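Lmo1340 protein (Listeria monocytogenes, PDB 4NLM) is of unknown function but is probably a surface lipoprotein built around a YqgU-like six-bladed beta-propeller domain. Local coordinates at residues A[141-151]-A[162-172]. Numbering follows the deposited sequence.
Sequences WNDESPEKIMF and IENWDYTLDQL
Y167, the residue just past the end of one strand, folds its ring back over the turn that opens the other: E147 CA lies 4.2 Å from the ring centroid in an off-centre CH-pi contact. Its chi1 of 63° places CG between the backbone N and the carbonyl carbon, bringing the phenol end close to P146, whose O stands 2.9 Å from Y167 OH. The same P146 O, lying in the plane of the W141 indole, accepts a bond from W141 NE1, while the backbone N of Y167 donates to E147 O. Beyond this junction the strands pair as a regular antiparallel ladder, I149 and W165 exchanging two nearly straight bonds and F151 and E163 two more. F151 sets its ring edge against W165 CB (CE2 to CB, 3.9 Å) and one face over E163 O; a water bridges F151 O and E163 OE2. D166 OD1 fixes the far turn, taking the T168 hydroxyl on its syn lone pair and L169 N from above the carboxylate plane. Such pairing makes the two middle strands of a four-stranded propeller blade, flanked by strands 137-141 and 171-174. I149, F151, W165 and Y167 pack against strands 114-120 and 126-132 of the preceding sheet, whereas M150 and N164 meet W184 of strand 182-184 in the next.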
ATOM      1  N   TRP A 141      -2.822  -2.820   8.544  1.00 10.96           N
ATOM      2  CA  TRP A 141      -1.963  -3.281   9.639  1.00 10.90           C
ATOM      3  C   TRP A 141      -1.547  -2.077  10.486  1.00 11.79           C
ATOM      4  O   TRP A 141      -0.997  -1.138   9.952  1.00 15.51           O
ATOM      5  CB  TRP A 141      -0.726  -3.957   9.062  1.00 11.93           C
ATOM      6  CG  TRP A 141      -0.108  -5.013   9.936  1.00 10.81           C
ATOM      7  CD1 TRP A 141       0.039  -5.010  11.284  1.00 11.42           C
ATOM      8  CD2 TRP A 141       0.412  -6.266   9.464  1.00 10.98           C
ATOM      9  NE1 TRP A 141       0.632  -6.156  11.670  1.00 11.66           N
ATOM     10  CE2 TRP A 141       0.862  -6.961  10.589  1.00 12.02           C
ATOM     11  CE3 TRP A 141       0.546  -6.858   8.185  1.00 10.98           C
ATOM     12  CZ2 TRP A 141       1.410  -8.219  10.512  1.00 11.20           C
ATOM     13  CZ3 TRP A 141       1.121  -8.078   8.112  1.00 11.63           C
ATOM     14  CH2 TRP A 141       1.506  -8.770   9.259  1.00 12.30           C
ATOM     15  N   ASN A 142      -1.760  -2.109  11.796  1.00 10.80           N
ATOM     16  CA  ASN A 142      -1.455  -1.000  12.694  1.00 12.39           C
ATOM     17  C   ASN A 142       0.044  -0.827  12.856  1.00 12.98           C
ATOM     18  O   ASN A 142       0.718  -1.715  13.314  1.00 15.14           O
ATOM     19  CB  ASN A 142      -2.177  -1.280  14.018  1.00 13.80           C
ATOM     20  CG  ASN A 142      -2.151  -0.119  14.990  1.00 15.14           C
ATOM     21  OD1 ASN A 142      -1.146   0.563  15.166  1.00 21.30           O
ATOM     22  ND2 ASN A 142      -3.259   0.086  15.654  1.00 16.94           N
ATOM     23  N   ASP A 143       0.543   0.320  12.419  1.00 14.80           N
ATOM     24  CA  ASP A 143       1.966   0.598  12.479  1.00 17.98           C
ATOM     25  C   ASP A 143       2.471   0.770  13.917  1.00 18.34           C
ATOM     26  O   ASP A 143       3.591   0.386  14.223  1.00 23.92           O
ATOM     27  CB  ASP A 143       2.325   1.862  11.676  1.00 18.77           C
ATOM     28  CG  ASP A 143       2.082   1.724  10.163  1.00 20.67           C
ATOM     29  OD1 ASP A 143       1.942   0.603   9.655  1.00 25.13           O
ATOM     30  OD2 ASP A 143       2.036   2.755   9.451  1.00 24.74           O
ATOM     31  N   GLU A 144       1.663   1.344  14.797  1.00 18.31           N
ATOM     32  CA  GLU A 144       2.090   1.576  16.180  1.00 19.38           C
ATOM     33  C   GLU A 144       2.026   0.339  17.067  1.00 18.90           C
ATOM     34  O   GLU A 144       2.841   0.149  17.972  1.00 22.14           O
ATOM     35  CB  GLU A 144       1.237   2.681  16.791  1.00 23.33           C
ATOM     36  CG  GLU A 144       1.572   4.064  16.245  1.00 35.94           C
ATOM     37  CD  GLU A 144       1.076   5.209  17.117  1.00 37.57           C
ATOM     38  OE1 GLU A 144       0.759   4.989  18.310  1.00 45.94           O
ATOM     39  OE2 GLU A 144       1.033   6.351  16.615  1.00 50.41           O
ATOM     40  N   SER A 145       1.019  -0.476  16.816  1.00 17.30           N
ATOM     41  CA  SER A 145       0.771  -1.693  17.564  1.00 18.19           C
ATOM     42  C   SER A 145       0.560  -2.778  16.533  1.00 15.28           C
ATOM     43  O   SER A 145      -0.580  -3.149  16.212  1.00 16.11           O
ATOM     44  CB  SER A 145      -0.468  -1.524  18.449  1.00 21.56           C
ATOM     45  OG  SER A 145      -0.279  -0.419  19.311  1.00 22.77           O
ATOM     46  N   PRO A 146       1.661  -3.355  16.029  1.00 15.31           N
ATOM     47  CA  PRO A 146       1.502  -4.317  14.943  1.00 15.11           C
ATOM     48  C   PRO A 146       0.926  -5.699  15.308  1.00 14.16           C
ATOM     49  O   PRO A 146       0.839  -6.582  14.434  1.00 15.25           O
ATOM     50  CB  PRO A 146       2.895  -4.367  14.312  1.00 17.20           C
ATOM     51  CG  PRO A 146       3.796  -4.047  15.455  1.00 20.90           C
ATOM     52  CD  PRO A 146       3.066  -3.006  16.253  1.00 19.69           C
ATOM     53  N   GLU A 147       0.459  -5.830  16.533  1.00 13.94           N
ATOM     54  CA  GLU A 147      -0.309  -6.982  16.917  1.00 16.20           C
ATOM     55  C   GLU A 147      -1.752  -6.869  16.358  1.00 13.86           C
ATOM     56  O   GLU A 147      -2.541  -7.827  16.404  1.00 16.01           O
ATOM     57  CB  GLU A 147      -0.345  -7.080  18.435  1.00 20.22           C
ATOM     58  CG  GLU A 147       1.002  -7.457  19.083  1.00 27.89           C
ATOM     59  CD  GLU A 147       2.050  -6.343  19.224  1.00 28.28           C
ATOM     60  OE1 GLU A 147       1.719  -5.139  19.161  1.00 20.56           O
ATOM     61  OE2 GLU A 147       3.242  -6.665  19.457  1.00 34.48           O
ATOM     62  N   LYS A 148      -2.124  -5.677  15.898  1.00 12.53           N
ATOM     63  CA  LYS A 148      -3.488  -5.412  15.459  1.00 13.12           C
ATOM     64  C   LYS A 148      -3.606  -5.232  13.945  1.00 12.53           C
ATOM     65  O   LYS A 148      -2.875  -4.419  13.353  1.00 12.79           O
ATOM     66  CB  LYS A 148      -3.998  -4.115  16.059  1.00 14.10           C
ATOM     67  CG  LYS A 148      -4.000  -4.095  17.561  1.00 17.83           C
ATOM     68  CD  LYS A 148      -4.595  -2.802  18.072  1.00 19.31           C
ATOM     69  CE  LYS A 148      -4.292  -2.684  19.561  1.00 23.77           C
ATOM     70  NZ  LYS A 148      -4.997  -1.517  20.141  1.00 21.81           N
ATOM     71  N   ILE A 149      -4.539  -5.970  13.341  1.00 10.65           N
ATOM     72  CA  ILE A 149      -4.850  -5.844  11.932  1.00 11.66           C
ATOM     73  C   ILE A 149      -6.336  -5.606  11.828  1.00 10.09           C
ATOM     74  O   ILE A 149      -7.169  -6.434  12.260  1.00 12.56           O
ATOM     75  CB  ILE A 149      -4.427  -7.076  11.127  1.00 12.94           C
ATOM     76  CG1 ILE A 149      -2.925  -7.325  11.267  1.00 13.99           C
ATOM     77  CG2 ILE A 149      -4.748  -6.895   9.644  1.00 14.79           C
ATOM     78  CD1 ILE A 149      -2.460  -8.597  10.590  1.00 16.41           C
HETATM   79  N   MSE A 150      -6.697  -4.477  11.246  1.00 10.20           N
HETATM   80  CA  MSE A 150      -8.087  -4.158  11.013  1.00 10.72           C
HETATM   81  C   MSE A 150      -8.414  -4.556   9.582  1.00 10.62           C
HETATM   82  O   MSE A 150      -7.570  -4.470   8.690  1.00 12.11           O
HETATM   83  CB  MSE A 150      -8.257  -2.654  11.232  1.00 15.50           C
HETATM   84  CG  MSE A 150      -9.567  -2.021  10.794  1.00 19.70           C
HETATM   85 SE   MSE A 150      -9.594  -0.193  11.518  1.00 20.44          SE
HETATM   86  CE  MSE A 150      -8.226   0.703  10.409  1.00 18.17           C
ATOM     87  N   PHE A 151      -9.636  -4.982   9.316  1.00 10.35           N
ATOM     88  CA  PHE A 151     -10.022  -5.355   7.980  1.00 11.42           C
ATOM     89  C   PHE A 151     -11.476  -5.104   7.711  1.00 11.59           C
ATOM     90  O   PHE A 151     -12.345  -5.198   8.599  1.00 12.24           O
ATOM     91  CB  PHE A 151      -9.605  -6.793   7.664  1.00 14.29           C
ATOM     92  CG  PHE A 151     -10.085  -7.808   8.632  1.00 14.28           C
ATOM     93  CD1 PHE A 151     -11.282  -8.444   8.403  1.00 16.23           C
ATOM     94  CD2 PHE A 151      -9.324  -8.185   9.715  1.00 17.92           C
ATOM     95  CE1 PHE A 151     -11.780  -9.390   9.271  1.00 22.91           C
ATOM     96  CE2 PHE A 151      -9.805  -9.150  10.591  1.00 24.02           C
ATOM     97  CZ  PHE A 151     -11.028  -9.743  10.367  1.00 24.76           C
ATOM     98  N   ILE A 162     -16.414  -3.812   9.404  1.00 11.61           N
ATOM     99  CA  ILE A 162     -15.013  -3.574   9.822  1.00 11.93           C
ATOM    100  C   ILE A 162     -14.767  -4.255  11.158  1.00 11.69           C
ATOM    101  O   ILE A 162     -15.578  -4.154  12.079  1.00 12.30           O
ATOM    102  CB  ILE A 162     -14.710  -2.082   9.976  1.00 12.75           C
ATOM    103  CG1 ILE A 162     -15.216  -1.304   8.755  1.00 14.88           C
ATOM    104  CG2 ILE A 162     -13.211  -1.866  10.181  1.00 15.09           C
ATOM    105  CD1 ILE A 162     -14.947   0.173   8.894  1.00 18.54           C
ATOM    106  N   GLU A 163     -13.662  -4.975  11.244  1.00 11.03           N
ATOM    107  CA  GLU A 163     -13.266  -5.655  12.472  1.00 11.93           C
ATOM    108  C   GLU A 163     -11.792  -5.453  12.714  1.00 11.75           C
ATOM    109  O   GLU A 163     -11.040  -5.133  11.820  1.00 11.91           O
ATOM    110  CB  GLU A 163     -13.564  -7.152  12.314  1.00 14.00           C
ATOM    111  CG  GLU A 163     -15.049  -7.475  12.268  1.00 14.49           C
ATOM    112  CD  GLU A 163     -15.355  -8.841  11.670  1.00 15.20           C
ATOM    113  OE1 GLU A 163     -16.194  -9.550  12.253  1.00 15.32           O
ATOM    114  OE2 GLU A 163     -14.770  -9.210  10.635  1.00 19.10           O
ATOM    115  N   ASN A 164     -11.402  -5.606  13.958  1.00 12.96           N
ATOM    116  CA  ASN A 164     -10.013  -5.550  14.386  1.00 14.09           C
ATOM    117  C   ASN A 164      -9.619  -6.858  15.016  1.00 13.33           C
ATOM    118  O   ASN A 164     -10.259  -7.320  15.963  1.00 15.19           O
ATOM    119  CB  ASN A 164      -9.795  -4.443  15.406  1.00 16.40           C
ATOM    120  CG  ASN A 164      -8.347  -4.325  15.847  1.00 17.28           C
ATOM    121  OD1 ASN A 164      -7.431  -4.419  15.035  1.00 20.62           O
ATOM    122  ND2 ASN A 164      -8.144  -4.106  17.115  1.00 22.46           N
ATOM    123  N   TRP A 165      -8.574  -7.467  14.491  1.00 15.11           N
ATOM    124  CA  TRP A 165      -8.016  -8.679  15.015  1.00 14.03           C
ATOM    125  C   TRP A 165      -6.712  -8.444  15.725  1.00 12.85           C
ATOM    126  O   TRP A 165      -5.770  -8.015  15.065  1.00 13.07           O
ATOM    127  CB  TRP A 165      -7.794  -9.652  13.864  1.00 14.42           C
ATOM    128  CG  TRP A 165      -7.264 -11.017  14.244  1.00 14.72           C
ATOM    129  CD1 TRP A 165      -7.585 -11.753  15.345  1.00 16.00           C
ATOM    130  CD2 TRP A 165      -6.368 -11.838  13.461  1.00 13.82           C
ATOM    131  NE1 TRP A 165      -6.961 -12.991  15.300  1.00 16.17           N
ATOM    132  CE2 TRP A 165      -6.211 -13.066  14.155  1.00 15.90           C
ATOM    133  CE3 TRP A 165      -5.694 -11.657  12.245  1.00 15.40           C
ATOM    134  CZ2 TRP A 165      -5.385 -14.080  13.688  1.00 17.26           C
ATOM    135  CZ3 TRP A 165      -4.889 -12.690  11.773  1.00 16.66           C
ATOM    136  CH2 TRP A 165      -4.751 -13.885  12.484  1.00 16.64           C
ATOM    137  N   ASP A 166      -6.693  -8.649  17.049  1.00 14.74           N
ATOM    138  CA  ASP A 166      -5.440  -8.634  17.789  1.00 14.91           C
ATOM    139  C   ASP A 166      -5.008 -10.080  17.775  1.00 14.61           C
ATOM    140  O   ASP A 166      -5.551 -10.914  18.523  1.00 15.43           O
ATOM    141  CB  ASP A 166      -5.581  -8.127  19.218  1.00 18.16           C
ATOM    142  CG  ASP A 166      -4.256  -8.047  19.904  1.00 18.67           C
ATOM    143  OD1 ASP A 166      -3.399  -8.943  19.655  1.00 17.66           O
ATOM    144  OD2 ASP A 166      -4.038  -7.084  20.657  1.00 29.54           O
ATOM    145  N   TYR A 167      -4.082 -10.397  16.881  1.00 12.86           N
ATOM    146  CA  TYR A 167      -3.741 -11.797  16.667  1.00 13.62           C
ATOM    147  C   TYR A 167      -2.896 -12.389  17.779  1.00 15.19           C
ATOM    148  O   TYR A 167      -2.780 -13.599  17.883  1.00 18.27           O
ATOM    149  CB  TYR A 167      -3.090 -12.007  15.298  1.00 14.03           C
ATOM    150  CG  TYR A 167      -1.778 -11.293  15.099  1.00 14.23           C
ATOM    151  CD1 TYR A 167      -0.605 -11.819  15.597  1.00 14.93           C
ATOM    152  CD2 TYR A 167      -1.709 -10.125  14.328  1.00 14.95           C
ATOM    153  CE1 TYR A 167       0.620 -11.164  15.380  1.00 16.69           C
ATOM    154  CE2 TYR A 167      -0.512  -9.482  14.095  1.00 18.77           C
ATOM    155  CZ  TYR A 167       0.655  -9.990  14.629  1.00 17.10           C
ATOM    156  OH  TYR A 167       1.840  -9.331  14.395  1.00 21.70           O
ATOM    157  N   THR A 168      -2.312 -11.537  18.608  1.00 14.44           N
ATOM    158  CA  THR A 168      -1.521 -11.987  19.747  1.00 16.42           C
ATOM    159  C   THR A 168      -2.419 -12.371  20.918  1.00 20.30           C
ATOM    160  O   THR A 168      -2.024 -13.182  21.754  1.00 25.58           O
ATOM    161  CB  THR A 168      -0.452 -10.953  20.152  1.00 18.10           C
ATOM    162  OG1 THR A 168      -1.052  -9.793  20.739  1.00 22.93           O
ATOM    163  CG2 THR A 168       0.453 -10.563  19.013  1.00 18.16           C
ATOM    164  N   LEU A 169      -3.619 -11.799  20.963  0.50 17.33           N
ATOM    165  CA  LEU A 169      -4.561 -12.067  22.046  0.50 19.95           C
ATOM    166  C   LEU A 169      -5.799 -12.840  21.609  0.50 21.58           C
ATOM    167  O   LEU A 169      -6.708 -13.054  22.409  0.50 30.53           O
ATOM    168  CB  LEU A 169      -4.981 -10.744  22.688  0.50 21.29           C
ATOM    169  CG  LEU A 169      -3.817  -9.985  23.340  0.50 26.57           C
ATOM    170  CD1 LEU A 169      -4.318  -8.691  23.959  0.50 26.40           C
ATOM    171  CD2 LEU A 169      -3.093 -10.846  24.378  0.50 21.31           C
ATOM    172  N   ASP A 170      -5.831 -13.276  20.355  1.00 20.32           N
ATOM    173  CA  ASP A 170      -6.976 -13.996  19.806  1.00 23.98           C
ATOM    174  C   ASP A 170      -8.262 -13.226  20.069  1.00 24.91           C
ATOM    175  O   ASP A 170      -9.282 -13.822  20.443  1.00 30.24           O
ATOM    176  CB  ASP A 170      -7.074 -15.404  20.401  1.00 27.91           C
ATOM    177  CG  ASP A 170      -5.824 -16.209  20.176  1.00 34.60           C
ATOM    178  OD1 ASP A 170      -5.362 -16.263  19.026  1.00 39.37           O
ATOM    179  OD2 ASP A 170      -5.309 -16.801  21.151  1.00 31.99           O
ATOM    180  N   GLN A 171      -8.219 -11.915  19.828  1.00 23.60           N
ATOM    181  CA  GLN A 171      -9.350 -11.027  20.099  1.00 19.57           C
ATOM    182  C   GLN A 171      -9.850 -10.432  18.763  1.00 20.31           C
ATOM    183  O   GLN A 171      -9.048  -9.964  17.958  1.00 19.66           O
ATOM    184  CB  GLN A 171      -8.905  -9.909  21.041  1.00 28.31           C
ATOM    185  CG  GLN A 171     -10.045  -9.126  21.671  1.00 28.96           C
ATOM    186  CD  GLN A 171      -9.560  -7.987  22.536  1.00 43.58           C
ATOM    187  OE1 GLN A 171      -8.405  -7.961  22.968  1.00 57.25           O
ATOM    188  NE2 GLN A 171     -10.445  -7.034  22.801  1.00 49.51           N
ATOM    189  N   LEU A 172     -11.155 -10.489  18.517  1.00 18.89           N
ATOM    190  CA  LEU A 172     -11.768  -9.907  17.332  1.00 18.59           C
ATOM    191  C   LEU A 172     -12.836  -8.968  17.841  1.00 18.25           C
ATOM    192  O   LEU A 172     -13.742  -9.393  18.554  1.00 22.90           O
ATOM    193  CB  LEU A 172     -12.397 -10.968  16.431  1.00 21.37           C
ATOM    194  CG  LEU A 172     -12.933 -10.503  15.069  1.00 23.42           C
ATOM    195  CD1 LEU A 172     -11.754 -10.205  14.163  1.00 20.21           C
ATOM    196  CD2 LEU A 172     -13.846 -11.541  14.427  1.00 26.97           C
TER
HETATM  197  O   HOH W   1     -14.558  -7.213   8.641  1.00 13.86           O